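Long-range contacts in mitogen-activated protein kinase kinase kinase 15 (Homo sapiens, PDB 6V0M), which is a serine/threonine kinase of the apoptosis signal-regulating family, seen here through its sterile alpha motif, a small helical domain that probably mediates assembly with related kinases: residues D33-I38 with V60-R64; D4-I8 with I21-V25; Q14-T20 with R49-R55. One frame throughout, in Å; residues are numbered along the deposited sequence.

Contact 1. Residues D33-I38 with V60-R64; sequences DILNEI and VSQYR
Residues 33-37 are helical, the later part of helix 31-37, and 60-64 form a regular turn of the long C-terminal helix; the two short axes approach to 8.9 Å and cross at -56°, with Leu35 CA 5.2 Å from Val60 CA. The turn widens to pi type: Asp33 O accepts from Glu37 N at 2.8 Å and Ile38 N at 2.9 Å. Ile34 (chi1 m, chi2 m), buried against Trp10, brings CG2 to 3.9 Å from Val60 CG2, two beta-branched side chains meeting at the crossing, and its O accepts a weak 3.3 Å bond from Arg64 NH2. Leu35 lays CB 3.9 Å from Tyr63 CE2, while its carbonyl O takes the best hydrogen bond of the contact, 2.7 Å from Arg64 NE. Asn36, whose ND2 binds Ser32 O, sets OD1 3.6 Å from Tyr63 CE2 at the ring edge. Ile38, at phi/psi -66/153, is not helical, and its O accepts from Arg64 NH2 at 2.8 Å and NH1 at 3.1 Å. Arginine suits this place because its extended m,t,t side chain offers several donors to carbonyls near a helix end. Arg64 thus joins the long final helix to helix 31-37 within the five-helix SAM domain.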
loop_
_atom_site.group_PDB
_atom_site.type_symbol
_atom_site.label_atom_id
_atom_site.label_comp_id
_atom_site.label_asym_id
_atom_site.label_seq_id
_atom_site.Cartn_x
_atom_site.Cartn_y
_atom_site.Cartn_z
ATOM N N ASP A 33 1.973 3.328 7.214
ATOM C CA ASP A 33 0.742 4.002 6.826
ATOM C C ASP A 33 -0.144 3.062 5.985
ATOM O O ASP A 33 -1.397 3.092 6.147
ATOM C CB ASP A 33 0.975 5.329 6.031
ATOM C CG ASP A 33 1.734 6.385 6.766
ATOM O OD1 ASP A 33 1.587 6.545 8.003
ATOM O OD2 ASP A 33 2.444 7.191 6.071
ATOM N N ILE A 34 0.465 2.353 5.003
ATOM C CA ILE A 34 -0.265 1.526 4.055
ATOM C C ILE A 34 -0.887 0.349 4.825
ATOM O O ILE A 34 -2.045 0.112 4.691
ATOM C CB ILE A 34 0.592 1.030 2.892
ATOM C CG1 ILE A 34 1.122 2.224 2.004
ATOM C CG2 ILE A 34 -0.153 0.131 1.989
ATOM C CD1 ILE A 34 0.071 3.182 1.589
ATOM N N LEU A 35 -0.073 -0.290 5.661
ATOM C CA LEU A 35 -0.574 -1.477 6.425
ATOM C C LEU A 35 -1.659 -1.145 7.442
ATOM O O LEU A 35 -2.566 -1.942 7.683
ATOM C CB LEU A 35 0.602 -2.148 7.101
ATOM C CG LEU A 35 1.636 -2.774 6.171
ATOM C CD1 LEU A 35 2.815 -3.230 7.045
ATOM C CD2 LEU A 35 1.099 -3.833 5.234
ATOM N N ASN A 36 -1.511 -0.003 8.119
ATOM C CA ASN A 36 -2.312 0.352 9.313
ATOM C C ASN A 36 -3.372 1.482 9.159
ATOM O O ASN A 36 -4.401 1.460 9.788
ATOM C CB ASN A 36 -1.374 0.686 10.453
ATOM C CG ASN A 36 -0.501 -0.499 10.811
ATOM O OD1 ASN A 36 -1.028 -1.503 11.261
ATOM N ND2 ASN A 36 0.798 -0.446 10.509
ATOM N N GLU A 37 -3.093 2.490 8.320
ATOM C CA GLU A 37 -3.852 3.745 8.341
ATOM C C GLU A 37 -4.698 4.023 7.131
ATOM O O GLU A 37 -5.757 4.580 7.257
ATOM C CB GLU A 37 -2.877 4.943 8.469
ATOM C CG GLU A 37 -1.834 4.820 9.562
ATOM C CD GLU A 37 -2.441 5.027 10.919
ATOM O OE1 GLU A 37 -3.044 6.094 11.105
ATOM O OE2 GLU A 37 -2.271 4.191 11.813
ATOM N N ILE A 38 -4.210 3.678 5.935
ATOM C CA ILE A 38 -4.960 4.056 4.735
ATOM C C ILE A 38 -6.302 3.367 4.597
ATOM O O ILE A 38 -6.564 2.283 5.169
ATOM C CB ILE A 38 -4.190 3.841 3.433
ATOM C CG1 ILE A 38 -3.913 2.358 3.233
ATOM C CG2 ILE A 38 -2.976 4.780 3.439
ATOM C CD1 ILE A 38 -3.570 1.923 1.876
ATOM N N VAL A 60 -3.320 -5.617 2.511
ATOM C CA VAL A 60 -3.528 -4.768 3.675
ATOM C C VAL A 60 -4.634 -5.402 4.600
ATOM O O VAL A 60 -4.457 -5.527 5.824
ATOM C CB VAL A 60 -3.899 -3.373 3.250
ATOM C CG1 VAL A 60 -4.359 -2.534 4.418
ATOM C CG2 VAL A 60 -2.725 -2.720 2.507
ATOM N N SER A 61 -5.773 -5.816 4.004
ATOM C CA SER A 61 -6.883 -6.350 4.758
ATOM C C SER A 61 -6.520 -7.655 5.495
ATOM O O SER A 61 -6.923 -7.831 6.655
ATOM C CB SER A 61 -8.109 -6.597 3.877
ATOM O OG SER A 61 -8.466 -5.394 3.250
ATOM N N GLN A 62 -5.787 -8.537 4.825
ATOM C CA GLN A 62 -5.310 -9.784 5.467
ATOM C C GLN A 62 -4.363 -9.522 6.632
ATOM O O GLN A 62 -4.437 -10.211 7.688
ATOM C CB GLN A 62 -4.578 -10.661 4.462
ATOM C CG GLN A 62 -5.459 -11.197 3.356
ATOM C CD GLN A 62 -4.648 -12.030 2.384
ATOM O OE1 GLN A 62 -3.953 -12.981 2.791
ATOM N NE2 GLN A 62 -4.735 -11.690 1.100
ATOM N N TYR A 63 -3.476 -8.522 6.471
ATOM C CA TYR A 63 -2.580 -8.112 7.533
ATOM C C TYR A 63 -3.398 -7.613 8.718
ATOM O O TYR A 63 -3.159 -8.063 9.855
ATOM C CB TYR A 63 -1.566 -7.023 7.094
ATOM C CG TYR A 63 -0.778 -6.504 8.226
ATOM C CD1 TYR A 63 0.223 -7.313 8.867
ATOM C CD2 TYR A 63 -1.084 -5.285 8.786
ATOM C CE1 TYR A 63 0.891 -6.836 9.951
ATOM C CE2 TYR A 63 -0.366 -4.764 9.836
ATOM C CZ TYR A 63 0.609 -5.559 10.431
ATOM O OH TYR A 63 1.356 -5.116 11.508
ATOM N N ARG A 64 -4.380 -6.759 8.446
ATOM C CA ARG A 64 -5.180 -6.162 9.524
ATOM C C ARG A 64 -6.058 -7.189 10.242
ATOM O O ARG A 64 -6.222 -7.170 11.495
ATOM C CB ARG A 64 -6.036 -4.995 9.037
ATOM C CG ARG A 64 -5.181 -3.837 8.459
ATOM C CD ARG A 64 -6.066 -2.717 8.034
ATOM N NE ARG A 64 -5.243 -1.628 7.458
ATOM C CZ ARG A 64 -5.713 -0.505 6.928
ATOM N NH1 ARG A 64 -7.000 -0.264 6.816
ATOM N NH2 ARG A 64 -4.842 0.391 6.424
#

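Contact 2. Residues D4-I8 with I21-V25; sequences DKELI and IEKIV
Both segments are regular alpha-helix: in 4-8 Ile8 N bonds Asp4 O at 2.7 Å, and in 21-25 Val25 N bonds Ile21 O at 2.9 Å. They run roughly antiparallel, at 138° between N-to-C directions, with axes 11.1 Å apart at closest approach. The register places Asp4 CA 7.3 Å from Val25 CA and Ile8 CA 6.6 Å from Ile21 CA.

No hydrogen bond joins the segments, and apolar packing carries the contact. Ile8 (chi1 m, chi2 t) sets CG1 3.8 Å from Ile21 CG2 and 4.1 Å from Val25 CG2, meeting residues one helical turn apart. Leu7, with chi1 t and chi2 p, extends CD2 to 4.0 Å from Val25 CG2 and 4.3 Å from Ile24 CG2. Here the first two helices of the SAM domain's five-helix bundle lie against each other; the spacing of their axes accommodates branched side chains from both. Leu7 and Ile24 are buried, and Ile24 also meets Leu11 and Tyr29. Val25 has chi1 t, and its short side chain lets one methyl, CG2, touch both Leu7 and Ile8 of the facing helix.

At the polar margin Asp4 (chi1 m) points toward helix 18-26, and its OD2 lies 3.6 Å from Val25 CG1. This is a van der Waals contact; the same oxygen accepts a hydrogen bond from Gly1 N.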
loop_
_atom_site.group_PDB
_atom_site.type_symbol
_atom_site.label_atom_id
_atom_site.label_comp_id
_atom_site.label_asym_id
_atom_site.label_seq_id
_atom_site.Cartn_x
_atom_site.Cartn_y
_atom_site.Cartn_z
ATOM N N ASP A 4 12.051 4.245 2.375
ATOM C CA ASP A 4 11.277 3.929 1.208
ATOM C C ASP A 4 11.667 2.608 0.553
ATOM O O ASP A 4 10.858 2.074 -0.196
ATOM C CB ASP A 4 11.325 5.044 0.215
ATOM C CG ASP A 4 10.389 6.182 0.609
ATOM O OD1 ASP A 4 9.432 5.941 1.391
ATOM O OD2 ASP A 4 10.622 7.317 0.162
ATOM N N LYS A 5 12.873 2.097 0.806
ATOM C CA LYS A 5 13.260 0.813 0.205
ATOM C C LYS A 5 12.245 -0.269 0.635
ATOM O O LYS A 5 11.790 -1.043 -0.200
ATOM C CB LYS A 5 14.677 0.392 0.531
ATOM C CG LYS A 5 15.075 -0.894 -0.192
ATOM C CD LYS A 5 16.425 -1.374 0.266
ATOM C CE LYS A 5 16.522 -2.893 0.168
ATOM N NZ LYS A 5 16.330 -3.377 -1.214
ATOM N N GLU A 6 11.901 -0.314 1.919
ATOM C CA GLU A 6 10.929 -1.320 2.429
ATOM C C GLU A 6 9.552 -1.170 1.782
ATOM O O GLU A 6 8.916 -2.152 1.397
ATOM C CB GLU A 6 10.825 -1.325 3.960
ATOM C CG GLU A 6 10.376 -0.049 4.659
ATOM C CD GLU A 6 9.856 -0.262 6.108
ATOM O OE1 GLU A 6 10.124 -1.323 6.758
ATOM O OE2 GLU A 6 9.191 0.666 6.624
ATOM N N LEU A 7 9.115 0.082 1.631
ATOM C CA LEU A 7 7.860 0.418 0.977
ATOM C C LEU A 7 7.896 0.002 -0.470
ATOM O O LEU A 7 6.980 -0.622 -0.951
ATOM C CB LEU A 7 7.584 1.926 1.109
ATOM C CG LEU A 7 6.384 2.482 0.300
ATOM C CD1 LEU A 7 5.113 1.868 0.802
ATOM C CD2 LEU A 7 6.337 4.000 0.276
ATOM N N ILE A 8 8.927 0.432 -1.197
ATOM C CA ILE A 8 9.050 0.154 -2.630
ATOM C C ILE A 8 9.055 -1.363 -2.913
ATOM O O ILE A 8 8.348 -1.844 -3.831
ATOM C CB ILE A 8 10.257 0.846 -3.180
ATOM C CG1 ILE A 8 10.006 2.371 -3.205
ATOM C CG2 ILE A 8 10.617 0.329 -4.578
ATOM C CD1 ILE A 8 11.238 3.217 -3.569
ATOM N N ILE A 21 4.437 3.608 -8.019
ATOM C CA ILE A 21 5.346 3.629 -6.906
ATOM C C ILE A 21 5.773 5.113 -6.669
ATOM O O ILE A 21 5.809 5.584 -5.512
ATOM C CB ILE A 21 6.529 2.678 -7.123
ATOM C CG1 ILE A 21 6.061 1.205 -6.972
ATOM C CG2 ILE A 21 7.723 2.986 -6.206
ATOM C CD1 ILE A 21 7.110 0.233 -7.409
ATOM N N GLU A 22 6.064 5.824 -7.739
ATOM C CA GLU A 22 6.456 7.248 -7.614
ATOM C C GLU A 22 5.394 8.107 -6.974
ATOM O O GLU A 22 5.680 8.908 -6.077
ATOM C CB GLU A 22 6.857 7.837 -8.964
ATOM C CG GLU A 22 8.192 7.335 -9.442
ATOM C CD GLU A 22 8.537 7.767 -10.861
ATOM O OE1 GLU A 22 7.810 8.634 -11.400
ATOM O OE2 GLU A 22 9.556 7.260 -11.408
ATOM N N LYS A 23 4.140 7.896 -7.399
ATOM C CA LYS A 23 3.014 8.591 -6.848
ATOM C C LYS A 23 2.856 8.370 -5.343
ATOM O O LYS A 23 2.684 9.359 -4.557
ATOM C CB LYS A 23 1.725 8.180 -7.590
ATOM C CG LYS A 23 1.547 8.930 -8.873
ATOM C CD LYS A 23 0.440 8.325 -9.745
ATOM C CE LYS A 23 -0.955 8.497 -9.177
ATOM N NZ LYS A 23 -1.885 7.545 -9.878
ATOM N N ILE A 24 2.933 7.099 -4.909
ATOM C CA ILE A 24 2.826 6.810 -3.502
ATOM C C ILE A 24 3.958 7.391 -2.649
ATOM O O ILE A 24 3.752 7.994 -1.566
ATOM C CB ILE A 24 2.685 5.283 -3.313
ATOM C CG1 ILE A 24 1.339 4.908 -3.944
ATOM C CG2 ILE A 24 2.679 4.961 -1.851
ATOM C CD1 ILE A 24 1.080 3.399 -4.004
ATOM N N VAL A 25 5.177 7.252 -3.173
ATOM C CA VAL A 25 6.358 7.810 -2.499
ATOM C C VAL A 25 6.271 9.329 -2.419
ATOM O O VAL A 25 6.591 9.932 -1.391
ATOM C CB VAL A 25 7.617 7.319 -3.237
ATOM C CG1 VAL A 25 8.847 8.196 -2.887
ATOM C CG2 VAL A 25 7.805 5.806 -2.961
#

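Contact 3. Residues Q14-T20 with R49-R55; sequences QGADAKT and RGGLLCR
Arg55 NE donates to Gln14 O at 2.9 Å, nearly straight, and its NH2 adds a weak 3.4 Å bond to the same oxygen. Within the SAM-domain bundle this ties the long final helix to the link between the first two helices. Gln14 CA lies 6.2 Å from Arg55 CA, and Ala16 CA 6.4 Å from Leu52 CA. Helix 4-13 ends in a Schellman motif, where Gly15 takes phi 86°, a conformation easy for glycine. Asp17 (chi1 p) N-caps helix 18-26: OD2 accepts from Thr20 N at 3.1 Å, and OD1 from Thr20 OG1 at 2.6 Å. Aspartate thus caps and also forms a salt bridge, OD1 to Arg49 NH1 at 3.3 Å, a weak hydrogen bond. One water accepts from Arg49 NH1 at 2.8 Å and makes a weak 3.3 Å bond to Asp17 OD1; another bridges Thr20 OG1 and Arg49 N. Beneath these polar groups, buried Leu52 (t,p) sets CD1 3.9 Å from Ala16 CB, whose small size permits close approach, and CD2 3.5 Å from Thr20 CG2.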
loop_
_atom_site.group_PDB
_atom_site.type_symbol
_atom_site.label_atom_id
_atom_site.label_comp_id
_atom_site.label_asym_id
_atom_site.label_seq_id
_atom_site.Cartn_x
_atom_site.Cartn_y
_atom_site.Cartn_z
ATOM N N GLN A 14 3.348 -6.505 -4.657
ATOM C CA GLN A 14 1.918 -6.439 -4.974
ATOM C C GLN A 14 1.682 -6.111 -6.466
ATOM O O GLN A 14 0.535 -5.900 -6.893
ATOM C CB GLN A 14 1.193 -5.397 -4.086
ATOM C CG GLN A 14 1.505 -5.418 -2.560
ATOM C CD GLN A 14 1.575 -6.763 -1.965
ATOM O OE1 GLN A 14 0.684 -7.554 -2.208
ATOM N NE2 GLN A 14 2.640 -7.063 -1.175
ATOM N N GLY A 15 2.761 -5.986 -7.248
ATOM C CA GLY A 15 2.719 -5.761 -8.703
ATOM C C GLY A 15 2.595 -4.326 -9.166
ATOM O O GLY A 15 2.102 -4.041 -10.247
ATOM N N ALA A 16 3.034 -3.381 -8.324
ATOM C CA ALA A 16 2.933 -1.989 -8.656
ATOM C C ALA A 16 4.005 -1.622 -9.675
ATOM O O ALA A 16 5.131 -2.094 -9.619
ATOM C CB ALA A 16 3.112 -1.143 -7.391
ATOM N N ASP A 17 3.615 -0.802 -10.642
ATOM C CA ASP A 17 4.481 -0.267 -11.702
ATOM C C ASP A 17 5.239 0.966 -11.158
ATOM O O ASP A 17 4.856 1.564 -10.134
ATOM C CB ASP A 17 3.640 0.159 -12.888
ATOM C CG ASP A 17 2.675 1.243 -12.525
ATOM O OD1 ASP A 17 1.667 0.956 -11.816
ATOM O OD2 ASP A 17 2.965 2.404 -12.865
ATOM N N ALA A 18 6.307 1.340 -11.852
ATOM C CA ALA A 18 7.201 2.407 -11.401
ATOM C C ALA A 18 6.484 3.741 -11.213
ATOM O O ALA A 18 6.790 4.457 -10.280
ATOM C CB ALA A 18 8.334 2.576 -12.401
ATOM N N LYS A 19 5.536 4.078 -12.110
ATOM C CA LYS A 19 4.826 5.347 -11.992
ATOM C C LYS A 19 3.934 5.385 -10.784
ATOM O O LYS A 19 3.826 6.399 -10.100
ATOM C CB LYS A 19 4.007 5.697 -13.267
ATOM C CG LYS A 19 4.810 5.787 -14.548
ATOM C CD LYS A 19 4.855 7.192 -15.173
ATOM C CE LYS A 19 5.827 8.121 -14.460
ATOM N NZ LYS A 19 5.412 9.549 -14.550
ATOM N N THR A 20 3.282 4.260 -10.465
ATOM C CA THR A 20 2.474 4.173 -9.302
ATOM C C THR A 20 3.279 4.275 -8.018
ATOM O O THR A 20 2.837 4.942 -7.051
ATOM C CB THR A 20 1.606 2.911 -9.266
ATOM O OG1 THR A 20 0.756 2.974 -10.409
ATOM C CG2 THR A 20 0.770 2.883 -7.970
ATOM N N ARG A 49 -5.153 2.015 -10.488
ATOM C CA ARG A 49 -5.897 1.115 -11.344
ATOM C C ARG A 49 -6.422 -0.083 -10.526
ATOM O O ARG A 49 -5.828 -0.459 -9.485
ATOM C CB ARG A 49 -4.988 0.610 -12.460
ATOM C CG ARG A 49 -4.454 1.668 -13.416
ATOM C CD ARG A 49 -3.599 0.988 -14.480
ATOM N NE ARG A 49 -2.753 1.911 -15.235
ATOM C CZ ARG A 49 -1.460 2.165 -14.989
ATOM N NH1 ARG A 49 -0.806 1.610 -13.968
ATOM N NH2 ARG A 49 -0.807 3.023 -15.769
ATOM N N GLY A 50 -7.553 -0.613 -10.973
ATOM C CA GLY A 50 -8.340 -1.622 -10.238
ATOM C C GLY A 50 -7.554 -2.839 -9.782
ATOM O O GLY A 50 -7.720 -3.317 -8.653
ATOM N N GLY A 51 -6.742 -3.398 -10.683
ATOM C CA GLY A 51 -5.959 -4.607 -10.411
ATOM C C GLY A 51 -5.038 -4.423 -9.221
ATOM O O GLY A 51 -5.030 -5.183 -8.243
ATOM N N LEU A 52 -4.223 -3.365 -9.267
ATOM C CA LEU A 52 -3.318 -3.091 -8.175
ATOM C C LEU A 52 -4.082 -2.752 -6.907
ATOM O O LEU A 52 -3.696 -3.191 -5.826
ATOM C CB LEU A 52 -2.340 -1.944 -8.500
ATOM C CG LEU A 52 -1.447 -1.510 -7.352
ATOM C CD1 LEU A 52 -0.489 -2.649 -7.093
ATOM C CD2 LEU A 52 -0.713 -0.232 -7.808
ATOM N N LEU A 53 -5.157 -1.962 -7.041
ATOM C CA LEU A 53 -5.911 -1.556 -5.891
ATOM C C LEU A 53 -6.493 -2.801 -5.213
ATOM O O LEU A 53 -6.436 -2.951 -4.011
ATOM C CB LEU A 53 -7.006 -0.624 -6.293
ATOM C CG LEU A 53 -7.642 0.099 -5.113
ATOM C CD1 LEU A 53 -8.102 1.499 -5.637
ATOM C CD2 LEU A 53 -8.735 -0.680 -4.450
ATOM N N CYS A 54 -6.955 -3.727 -6.035
ATOM C CA CYS A 54 -7.585 -4.995 -5.512
ATOM C C CYS A 54 -6.556 -5.809 -4.735
ATOM O O CYS A 54 -6.777 -6.136 -3.569
ATOM C CB CYS A 54 -8.127 -5.718 -6.665
ATOM S SG CYS A 54 -8.769 -7.316 -6.250
ATOM N N ARG A 55 -5.393 -6.003 -5.363
ATOM C CA ARG A 55 -4.260 -6.725 -4.791
ATOM C C ARG A 55 -3.723 -6.111 -3.547
ATOM O O ARG A 55 -3.455 -6.795 -2.532
ATOM C CB ARG A 55 -3.091 -6.775 -5.837
ATOM C CG ARG A 55 -3.406 -7.832 -6.844
ATOM C CD ARG A 55 -2.293 -8.190 -7.809
ATOM N NE ARG A 55 -1.694 -7.027 -8.337
ATOM C CZ ARG A 55 -1.945 -6.473 -9.502
ATOM N NH1 ARG A 55 -2.863 -6.901 -10.381
ATOM N NH2 ARG A 55 -1.290 -5.392 -9.767
HETATM O O HOH W 1 -1.390 -0.294 -12.030
HETATM O O HOH W 2 -2.313 1.899 -10.402
#

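In the fold
Contact 2 closes before contact 1 opens, so these two are in series along the chain, whereas the segments of contact 3 alternate with those of both others. Contacts 1 and 3 share helix 50-70, with centres about 15 Å apart on opposite sides of the chain's centre; contacts 2 and 3 share helix 18-26, with centres about 12 Å apart. Packing continues between neighbours: Ile34 CG1 lies 4.2 Å from Leu7 CD1, and Ile21 CD1 lies 3.8 Å from Ala16 O. Helix 50-70 is met near its start by the link between the first two helices and further along by helix 31-37, in one compact SAM domain, consistent with complex formation among these kinases.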